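Local coordinates for vacuolar protein sorting-associated protein 29 (Entamoeba histolytica, PDB 5XCJ) that is a metal-binding VPS29-family protein with a metallophosphatase fold, and probably serves in protein transport as a subunit of the retromer complex, at residues M1-I6 and T33-G38; T113-K118 and S140-N145; Y128-G133 and M151-N156. The protein carries 1 engineered substitution. One frame throughout, in Å; residues are numbered along the deposited sequence.

Contact 1. Residues M1-I6 and T33-G38; sequences MLVLVI and TVLCTG
Strands 2-6 and 33-36 are the two parallel strands of a beta-alpha-beta unit, joined through helix 20-28, at the heart of the metallophosphatase fold. Their bridged pairs place side chains alternately on the two faces of the sheet. On one face Val3 and Leu35 cross obliquely: CG1 of Val3, anti to its backbone N (chi1 -169°), reaches diagonally past Thr33 to lie 3.5 Å from Leu35 CG. Leu35 meets it because its own CG turns back beside the backbone N. On the other face Leu4 and Val34 run side by side in the same direction, with CD2 of Leu4 3.9 Å from CG2 of Val34, and this layer is covered by Leu49 and Leu52 of helix 43-52. Val5, on the face of Val3, packs instead against Met151 and Leu153 of the next strand.

Five backbone bonds stitch the pair together. Leu4 uses both its N and its O, its carbonyl taking Leu35 N at 2.8 Å almost along the C=O axis, while Ile6 N donates to Leu35 O. The ladder runs one residue beyond strand 33-36, where Thr37, whose side chain lies close to that of Asp8, a zinc ligand in another structure of this protein, donates its N to Ile6 O at 3.0 Å. Just past it, Gly38 N points at Cys36 SG over 3.5 Å, a nearly straight N-H...S bond of 165°.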
loop_
_atom_site.group_PDB
_atom_site.type_symbol
_atom_site.label_atom_id
_atom_site.label_comp_id
_atom_site.label_asym_id
_atom_site.label_seq_id
_atom_site.Cartn_x
_atom_site.Cartn_y
_atom_site.Cartn_z
ATOM N N MET A 1 8.341 -10.972 10.438
ATOM C CA MET A 1 7.768 -10.692 9.127
ATOM C C MET A 1 7.719 -9.195 8.826
ATOM O O MET A 1 6.978 -8.450 9.462
ATOM C CB MET A 1 6.361 -11.281 9.019
ATOM C CG MET A 1 6.303 -12.729 8.558
ATOM S SD MET A 1 7.096 -13.015 6.971
ATOM C CE MET A 1 6.098 -14.339 6.305
ATOM N N LEU A 2 8.513 -8.760 7.858
ATOM C CA LEU A 2 8.531 -7.363 7.454
ATOM C C LEU A 2 7.809 -7.272 6.125
ATOM O O LEU A 2 8.178 -7.943 5.168
ATOM C CB LEU A 2 9.961 -6.860 7.300
ATOM C CG LEU A 2 10.086 -5.395 6.906
ATOM C CD1 LEU A 2 9.597 -4.499 8.026
ATOM C CD2 LEU A 2 11.528 -5.086 6.560
ATOM N N VAL A 3 6.776 -6.443 6.082
ATOM C CA VAL A 3 5.956 -6.277 4.891
ATOM C C VAL A 3 5.983 -4.864 4.324
ATOM O O VAL A 3 5.650 -3.902 5.007
ATOM C CB VAL A 3 4.495 -6.620 5.222
ATOM C CG1 VAL A 3 3.651 -6.716 3.969
ATOM C CG2 VAL A 3 4.421 -7.888 6.057
ATOM N N LEU A 4 6.373 -4.744 3.064
ATOM C CA LEU A 4 6.406 -3.446 2.424
ATOM C C LEU A 4 5.035 -3.225 1.794
ATOM O O LEU A 4 4.591 -4.039 1.000
ATOM C CB LEU A 4 7.494 -3.407 1.345
ATOM C CG LEU A 4 7.507 -2.242 0.357
ATOM C CD1 LEU A 4 7.782 -0.906 1.029
ATOM C CD2 LEU A 4 8.489 -2.488 -0.777
ATOM N N VAL A 5 4.360 -2.151 2.184
ATOM C CA VAL A 5 3.055 -1.823 1.619
ATOM C C VAL A 5 3.264 -0.611 0.715
ATOM O O VAL A 5 3.595 0.474 1.174
ATOM C CB VAL A 5 2.015 -1.531 2.714
ATOM C CG1 VAL A 5 0.643 -1.283 2.107
ATOM C CG2 VAL A 5 1.965 -2.678 3.707
ATOM N N ILE A 6 3.068 -0.818 -0.580
ATOM C CA ILE A 6 3.298 0.213 -1.589
ATOM C C ILE A 6 2.289 0.126 -2.736
ATOM O O ILE A 6 1.622 -0.889 -2.888
ATOM C CB ILE A 6 4.736 0.067 -2.135
ATOM C CG1 ILE A 6 5.280 1.380 -2.703
ATOM C CG2 ILE A 6 4.800 -1.069 -3.134
ATOM C CD1 ILE A 6 6.762 1.341 -3.004
ATOM N N THR A 33 7.823 -9.787 2.613
ATOM C CA THR A 33 6.662 -9.715 1.728
ATOM C C THR A 33 6.368 -8.298 1.233
ATOM O O THR A 33 6.618 -7.321 1.939
ATOM C CB THR A 33 5.420 -10.287 2.466
ATOM O OG1 THR A 33 5.766 -11.525 3.080
ATOM C CG2 THR A 33 4.239 -10.531 1.540
ATOM N N VAL A 34 5.834 -8.216 0.018
ATOM C CA VAL A 34 5.447 -6.956 -0.577
ATOM C C VAL A 34 3.957 -7.006 -0.919
ATOM O O VAL A 34 3.506 -7.926 -1.591
ATOM C CB VAL A 34 6.237 -6.669 -1.870
ATOM C CG1 VAL A 34 5.534 -5.618 -2.705
ATOM C CG2 VAL A 34 7.666 -6.250 -1.559
ATOM N N LEU A 35 3.197 -6.044 -0.413
ATOM C CA LEU A 35 1.776 -5.958 -0.716
ATOM C C LEU A 35 1.600 -4.684 -1.529
ATOM O O LEU A 35 1.748 -3.584 -1.011
ATOM C CB LEU A 35 0.946 -5.925 0.565
ATOM C CG LEU A 35 1.175 -7.125 1.486
ATOM C CD1 LEU A 35 0.184 -7.148 2.636
ATOM C CD2 LEU A 35 1.158 -8.432 0.710
ATOM N N CYS A 36 1.275 -4.844 -2.799
ATOM C CA CYS A 36 1.126 -3.716 -3.696
ATOM C C CYS A 36 -0.327 -3.501 -4.090
ATOM O O CYS A 36 -0.997 -4.415 -4.556
ATOM C CB CYS A 36 1.989 -3.923 -4.937
ATOM S SG CYS A 36 1.938 -2.563 -6.118
ATOM N N THR A 37 -0.782 -2.264 -3.949
ATOM C CA THR A 37 -2.155 -1.883 -4.269
ATOM C C THR A 37 -2.496 -1.799 -5.759
ATOM O O THR A 37 -3.660 -1.669 -6.114
ATOM C CB THR A 37 -2.581 -0.586 -3.563
ATOM O OG1 THR A 37 -1.664 0.463 -3.879
ATOM C CG2 THR A 37 -2.632 -0.796 -2.057
ATOM N N GLY A 38 -1.498 -1.887 -6.630
ATOM C CA GLY A 38 -1.764 -1.788 -8.058
ATOM C C GLY A 38 -1.305 -0.486 -8.688
ATOM O O GLY A 38 -0.538 0.254 -8.086
#

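Contact 2. Residues T113-K118 and S140-N145; sequences TGHTHK and SPLVDN
Ser140 lies against the imidazole of His117, its CB 3.4 Å from His117 ND1 and its OG over one face of the ring. The two belong to loops beside the two-metal site of the calcineurin-like phosphoesterase fold: His115 and His117 are ligands of separate zinc ions seen in this protein, although no zinc is bound to this chain. The His117 ring reaches the serine because its CG is anti to the carbonyl carbon (chi1 -73°). Its ND1 is hydrogen-bonded to Ala138 O, which helps to fix the rotation of the imidazole and is consistent with NE2 being the nitrogen offered to metal.

Polar contact between the loops passes through one water. It donates to His115 O at 2.5 Å and hydrogen-bonds Ser140 OG at 2.7 Å, sitting above the His117 ring plane and displaced toward its rim. Ser140 OG, anti to its own backbone N, also accepts from Leu142 N and so forms an ST turn that shapes the second loop. A matching ST turn in the first loop has Lys118 N donating to Thr116 OG1.

Apolar groups of the second loop close the rest. Leu142 crosses His115 at about a right angle, and Leu142 CD1 approaches the imidazole obliquely, 3.8 Å from His115 CD2. The His115 ring also meets that of Trp93, and Asp8, a ligand of both zincs, accepts from His115 N. Val143 turns CG2 toward the backbone of the first loop, where this methyl lies 4.2 Å from Lys118 CB and only 3.1 Å from the carbonyl oxygen of Thr116.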
loop_
_atom_site.group_PDB
_atom_site.type_symbol
_atom_site.label_atom_id
_atom_site.label_comp_id
_atom_site.label_asym_id
_atom_site.label_seq_id
_atom_site.Cartn_x
_atom_site.Cartn_y
_atom_site.Cartn_z
ATOM N N THR A 113 -5.778 -0.750 1.150
ATOM C CA THR A 113 -6.323 -0.136 -0.054
ATOM C C THR A 113 -5.530 1.118 -0.440
ATOM O O THR A 113 -4.846 1.699 0.385
ATOM C CB THR A 113 -7.811 0.244 0.115
ATOM O OG1 THR A 113 -7.968 1.125 1.233
ATOM C CG2 THR A 113 -8.665 -0.991 0.322
ATOM N N GLY A 114 -5.621 1.514 -1.702
ATOM C CA GLY A 114 -4.942 2.698 -2.180
ATOM C C GLY A 114 -5.977 3.667 -2.704
ATOM O O GLY A 114 -6.852 4.082 -1.942
ATOM N N HIS A 115 -5.822 4.069 -3.962
ATOM C CA HIS A 115 -6.753 4.954 -4.667
ATOM C C HIS A 115 -6.757 6.436 -4.282
ATOM O O HIS A 115 -6.709 7.304 -5.139
ATOM C CB HIS A 115 -8.173 4.395 -4.622
ATOM C CG HIS A 115 -9.141 5.156 -5.470
ATOM N ND1 HIS A 115 -9.304 4.908 -6.813
ATOM C CD2 HIS A 115 -9.982 6.171 -5.169
ATOM C CE1 HIS A 115 -10.210 5.733 -7.305
ATOM N NE2 HIS A 115 -10.640 6.506 -6.327
ATOM N N THR A 116 -6.871 6.701 -2.991
ATOM C CA THR A 116 -6.944 8.053 -2.462
ATOM C C THR A 116 -5.699 8.907 -2.673
ATOM O O THR A 116 -5.777 10.127 -2.619
ATOM C CB THR A 116 -7.286 8.044 -0.959
ATOM O OG1 THR A 116 -6.184 7.513 -0.222
ATOM C CG2 THR A 116 -8.512 7.198 -0.707
ATOM N N HIS A 117 -4.553 8.245 -2.801
ATOM C CA HIS A 117 -3.244 8.888 -2.941
ATOM C C HIS A 117 -2.833 9.650 -1.677
ATOM O O HIS A 117 -2.035 10.579 -1.724
ATOM C CB HIS A 117 -3.153 9.765 -4.191
ATOM C CG HIS A 117 -3.059 8.980 -5.463
ATOM N ND1 HIS A 117 -2.370 9.428 -6.568
ATOM C CD2 HIS A 117 -3.572 7.775 -5.805
ATOM C CE1 HIS A 117 -2.464 8.533 -7.534
ATOM N NE2 HIS A 117 -3.189 7.521 -7.098
ATOM N N LYS A 118 -3.394 9.240 -0.547
ATOM C CA LYS A 118 -3.064 9.835 0.734
ATOM C C LYS A 118 -2.798 8.714 1.724
ATOM O O LYS A 118 -3.659 7.881 1.979
ATOM C CB LYS A 118 -4.178 10.738 1.250
ATOM C CG LYS A 118 -3.758 11.573 2.445
ATOM C CD LYS A 118 -2.284 11.937 2.360
ATOM C CE LYS A 118 -2.017 13.348 2.856
ATOM N NZ LYS A 118 -1.256 14.154 1.866
ATOM N N SER A 140 -3.623 12.980 -8.306
ATOM C CA SER A 140 -4.920 12.440 -7.965
ATOM C C SER A 140 -5.939 13.566 -7.928
ATOM O O SER A 140 -5.659 14.639 -7.417
ATOM C CB SER A 140 -4.879 11.723 -6.616
ATOM O OG SER A 140 -6.168 11.270 -6.248
ATOM N N PRO A 141 -7.126 13.306 -8.463
ATOM C CA PRO A 141 -8.219 14.280 -8.423
ATOM C C PRO A 141 -8.610 14.527 -6.961
ATOM O O PRO A 141 -9.070 15.604 -6.608
ATOM C CB PRO A 141 -9.347 13.599 -9.210
ATOM C CG PRO A 141 -8.931 12.185 -9.383
ATOM C CD PRO A 141 -7.441 12.165 -9.332
ATOM N N LEU A 142 -8.464 13.489 -6.151
ATOM C CA LEU A 142 -8.771 13.509 -4.719
ATOM C C LEU A 142 -7.899 14.397 -3.824
ATOM O O LEU A 142 -8.390 14.993 -2.876
ATOM C CB LEU A 142 -8.828 12.081 -4.186
ATOM C CG LEU A 142 -9.778 11.171 -4.961
ATOM C CD1 LEU A 142 -10.049 9.882 -4.211
ATOM C CD2 LEU A 142 -11.074 11.898 -5.283
ATOM N N VAL A 143 -6.604 14.454 -4.115
ATOM C CA VAL A 143 -5.648 15.229 -3.324
ATOM C C VAL A 143 -4.973 16.349 -4.117
ATOM O O VAL A 143 -4.513 16.135 -5.229
ATOM C CB VAL A 143 -4.549 14.309 -2.757
ATOM C CG1 VAL A 143 -3.603 15.085 -1.861
ATOM C CG2 VAL A 143 -5.158 13.138 -2.009
ATOM N N ASP A 144 -4.972 17.556 -3.559
ATOM C CA ASP A 144 -4.335 18.696 -4.212
ATOM C C ASP A 144 -2.819 18.599 -4.313
ATOM O O ASP A 144 -2.232 18.962 -5.324
ATOM C CB ASP A 144 -4.715 20.006 -3.528
ATOM C CG ASP A 144 -4.643 21.189 -4.469
ATOM O OD1 ASP A 144 -4.406 20.984 -5.672
ATOM O OD2 ASP A 144 -4.824 22.329 -4.000
ATOM N N ASN A 145 -2.182 18.160 -3.237
ATOM C CA ASN A 145 -0.734 18.034 -3.217
ATOM C C ASN A 145 -0.229 16.704 -2.654
ATOM O O ASN A 145 0.264 16.649 -1.536
ATOM C CB ASN A 145 -0.105 19.202 -2.464
ATOM C CG ASN A 145 1.312 19.479 -2.908
ATOM O OD1 ASN A 145 2.095 18.558 -3.125
ATOM N ND2 ASN A 145 1.648 20.752 -3.056
HETATM O O HOH W 1 -6.986 8.860 -7.038
#

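Contact 3. Residues Y128-G133 and M151-N156; sequences YFLNPG and MLLEIN
The flat group of this contact is the Asn131 amide, carried on the side of the strand facing away from 151-156. At its edge OD1 accepts a hydrogen bond from Gly133 N, in the plane of the carbonyl and 2.8 Å long. This closes an Asx turn spanning Pro132 and helps to set how the amide is rotated. The puckered ring of Pro132 meets strand 149-156 through CB, 4.2 Å from Met151 CG, and it also touches Val5 of strand 2-6.

Met151 contributes the largest share of the interface. Its CG is anti to the carbonyl carbon (chi1 -76°), and beyond CG the chain is fully extended, so the thioether runs straight from its own strand toward 128-133. CG passes Pro132, SD lies 4.0 Å from Leu130 CB, and the terminal CE stops 3.1 Å from the backbone oxygen of Asn131, a close approach of a methyl to a carbonyl. Farther along, Leu130 and Leu153 reach toward each other tip to tip: CD1 of Leu130 is 4.1 Å from CD1 of Leu153 and equally near its CD2. Both leucines also touch Ile162 of strand 159-168, while Thr121 lies beside Leu130.

The axes of the short segments 128-131 and 151-156 stay 9.5 Å apart at their closest, too far for backbone pairing, so side chains bridge them; the strands run at 144°. They belong to different mixed sheets, and such apolar packing of sheet on sheet is part of the buried interior between the two central sheets of the alpha/beta metallophosphatase fold.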
loop_
_atom_site.group_PDB
_atom_site.type_symbol
_atom_site.label_atom_id
_atom_site.label_comp_id
_atom_site.label_asym_id
_atom_site.label_seq_id
_atom_site.Cartn_x
_atom_site.Cartn_y
_atom_site.Cartn_z
ATOM N N TYR A 128 -7.970 -2.986 11.389
ATOM C CA TYR A 128 -7.028 -1.996 10.891
ATOM C C TYR A 128 -7.150 -1.739 9.401
ATOM O O TYR A 128 -7.195 -2.667 8.608
ATOM C CB TYR A 128 -5.605 -2.423 11.235
ATOM C CG TYR A 128 -5.445 -2.823 12.683
ATOM C CD1 TYR A 128 -5.677 -4.122 13.089
ATOM C CD2 TYR A 128 -5.079 -1.891 13.639
ATOM C CE1 TYR A 128 -5.538 -4.488 14.413
ATOM C CE2 TYR A 128 -4.939 -2.245 14.961
ATOM C CZ TYR A 128 -5.170 -3.541 15.342
ATOM O OH TYR A 128 -5.031 -3.893 16.661
ATOM N N PHE A 129 -7.230 -0.464 9.046
ATOM C CA PHE A 129 -7.335 -0.046 7.660
ATOM C C PHE A 129 -6.089 0.748 7.307
ATOM O O PHE A 129 -5.828 1.788 7.894
ATOM C CB PHE A 129 -8.594 0.792 7.462
ATOM C CG PHE A 129 -9.864 0.021 7.676
ATOM C CD1 PHE A 129 -10.328 -0.232 8.954
ATOM C CD2 PHE A 129 -10.584 -0.462 6.602
ATOM C CE1 PHE A 129 -11.491 -0.946 9.152
ATOM C CE2 PHE A 129 -11.747 -1.176 6.797
ATOM C CZ PHE A 129 -12.200 -1.420 8.076
ATOM N N LEU A 130 -5.341 0.252 6.326
ATOM C CA LEU A 130 -4.091 0.872 5.903
ATOM C C LEU A 130 -4.022 1.291 4.436
ATOM O O LEU A 130 -4.444 0.561 3.550
ATOM C CB LEU A 130 -2.926 -0.066 6.211
ATOM C CG LEU A 130 -3.033 -0.823 7.532
ATOM C CD1 LEU A 130 -1.931 -1.856 7.678
ATOM C CD2 LEU A 130 -3.013 0.154 8.687
ATOM N N ASN A 131 -3.531 2.497 4.206
ATOM C CA ASN A 131 -3.329 3.021 2.866
ATOM C C ASN A 131 -1.919 3.611 2.842
ATOM O O ASN A 131 -1.632 4.530 3.594
ATOM C CB ASN A 131 -4.378 4.086 2.577
ATOM C CG ASN A 131 -4.330 4.589 1.153
ATOM O OD1 ASN A 131 -3.275 4.694 0.556
ATOM N ND2 ASN A 131 -5.492 4.914 0.610
ATOM N N PRO A 132 -1.055 3.111 1.969
ATOM C CA PRO A 132 0.324 3.610 1.902
ATOM C C PRO A 132 0.499 4.873 1.053
ATOM O O PRO A 132 1.601 5.410 0.992
ATOM C CB PRO A 132 1.089 2.442 1.275
ATOM C CG PRO A 132 0.076 1.729 0.455
ATOM C CD PRO A 132 -1.263 1.938 1.103
ATOM N N GLY A 133 -0.575 5.334 0.421
ATOM C CA GLY A 133 -0.499 6.499 -0.440
ATOM C C GLY A 133 0.147 6.136 -1.770
ATOM O O GLY A 133 0.258 4.968 -2.118
ATOM N N MET A 151 4.588 2.381 3.282
ATOM C CA MET A 151 4.529 1.856 4.636
ATOM C C MET A 151 5.351 0.591 4.792
ATOM O O MET A 151 5.491 -0.188 3.860
ATOM C CB MET A 151 3.095 1.489 5.000
ATOM C CG MET A 151 2.157 2.627 5.329
ATOM S SD MET A 151 0.543 1.932 5.746
ATOM C CE MET A 151 -0.359 3.406 6.202
ATOM N N LEU A 152 5.896 0.405 5.986
ATOM C CA LEU A 152 6.624 -0.801 6.319
ATOM C C LEU A 152 5.958 -1.344 7.569
ATOM O O LEU A 152 5.777 -0.613 8.535
ATOM C CB LEU A 152 8.095 -0.522 6.584
ATOM C CG LEU A 152 8.957 -0.359 5.341
ATOM C CD1 LEU A 152 10.397 -0.097 5.733
ATOM C CD2 LEU A 152 8.842 -1.594 4.466
ATOM N N LEU A 153 5.575 -2.610 7.541
ATOM C CA LEU A 153 4.921 -3.213 8.689
ATOM C C LEU A 153 5.809 -4.235 9.356
ATOM O O LEU A 153 6.415 -5.067 8.696
ATOM C CB LEU A 153 3.610 -3.899 8.296
ATOM C CG LEU A 153 2.608 -3.207 7.376
ATOM C CD1 LEU A 153 1.410 -4.122 7.179
ATOM C CD2 LEU A 153 2.186 -1.857 7.927
ATOM N N GLU A 154 5.888 -4.155 10.675
ATOM C CA GLU A 154 6.647 -5.125 11.435
ATOM C C GLU A 154 5.577 -5.898 12.187
ATOM O O GLU A 154 4.884 -5.340 13.028
ATOM C CB GLU A 154 7.605 -4.428 12.393
ATOM C CG GLU A 154 8.312 -5.351 13.368
ATOM C CD GLU A 154 9.454 -4.669 14.101
ATOM O OE1 GLU A 154 9.545 -3.427 14.053
ATOM O OE2 GLU A 154 10.263 -5.381 14.720
ATOM N N ILE A 155 5.405 -7.163 11.837
ATOM C CA ILE A 155 4.407 -7.986 12.491
ATOM C C ILE A 155 5.008 -9.196 13.194
ATOM O O ILE A 155 5.696 -10.007 12.586
ATOM C CB ILE A 155 3.373 -8.516 11.480
ATOM C CG1 ILE A 155 2.600 -7.368 10.834
ATOM C CG2 ILE A 155 2.421 -9.496 12.143
ATOM C CD1 ILE A 155 1.514 -7.832 9.895
ATOM N N ASN A 156 4.765 -9.295 14.492
ATOM C CA ASN A 156 5.187 -10.462 15.237
ATOM C C ASN A 156 3.901 -10.973 15.858
ATOM O O ASN A 156 3.406 -10.374 16.806
ATOM C CB ASN A 156 6.193 -10.084 16.319
ATOM C CG ASN A 156 6.863 -11.296 16.934
ATOM O OD1 ASN A 156 6.776 -12.400 16.403
ATOM N ND2 ASN A 156 7.533 -11.096 18.058
#

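Contacts 1 and 3 lie in the buried core, their centres about 8 Å apart, and share one sheet: strand 2-6 is bordered by 33-36 on one side and by 149-156 on the other. Contact 1 is made within that sheet by backbone hydrogen bonds, whereas contact 3 crosses to the second sheet by apolar side chains. Contact 2 is only partly buried and joins irregular loops through a water, a serine packed on an imidazole and a few methyl groups. Its 113-118 segment follows strand 110-112, the neighbour of 127-131, and Thr113 N probably bonds Leu130 O of contact 3. Thr37 of contact 1 packs on Gly114 of contact 2, close to the metal site.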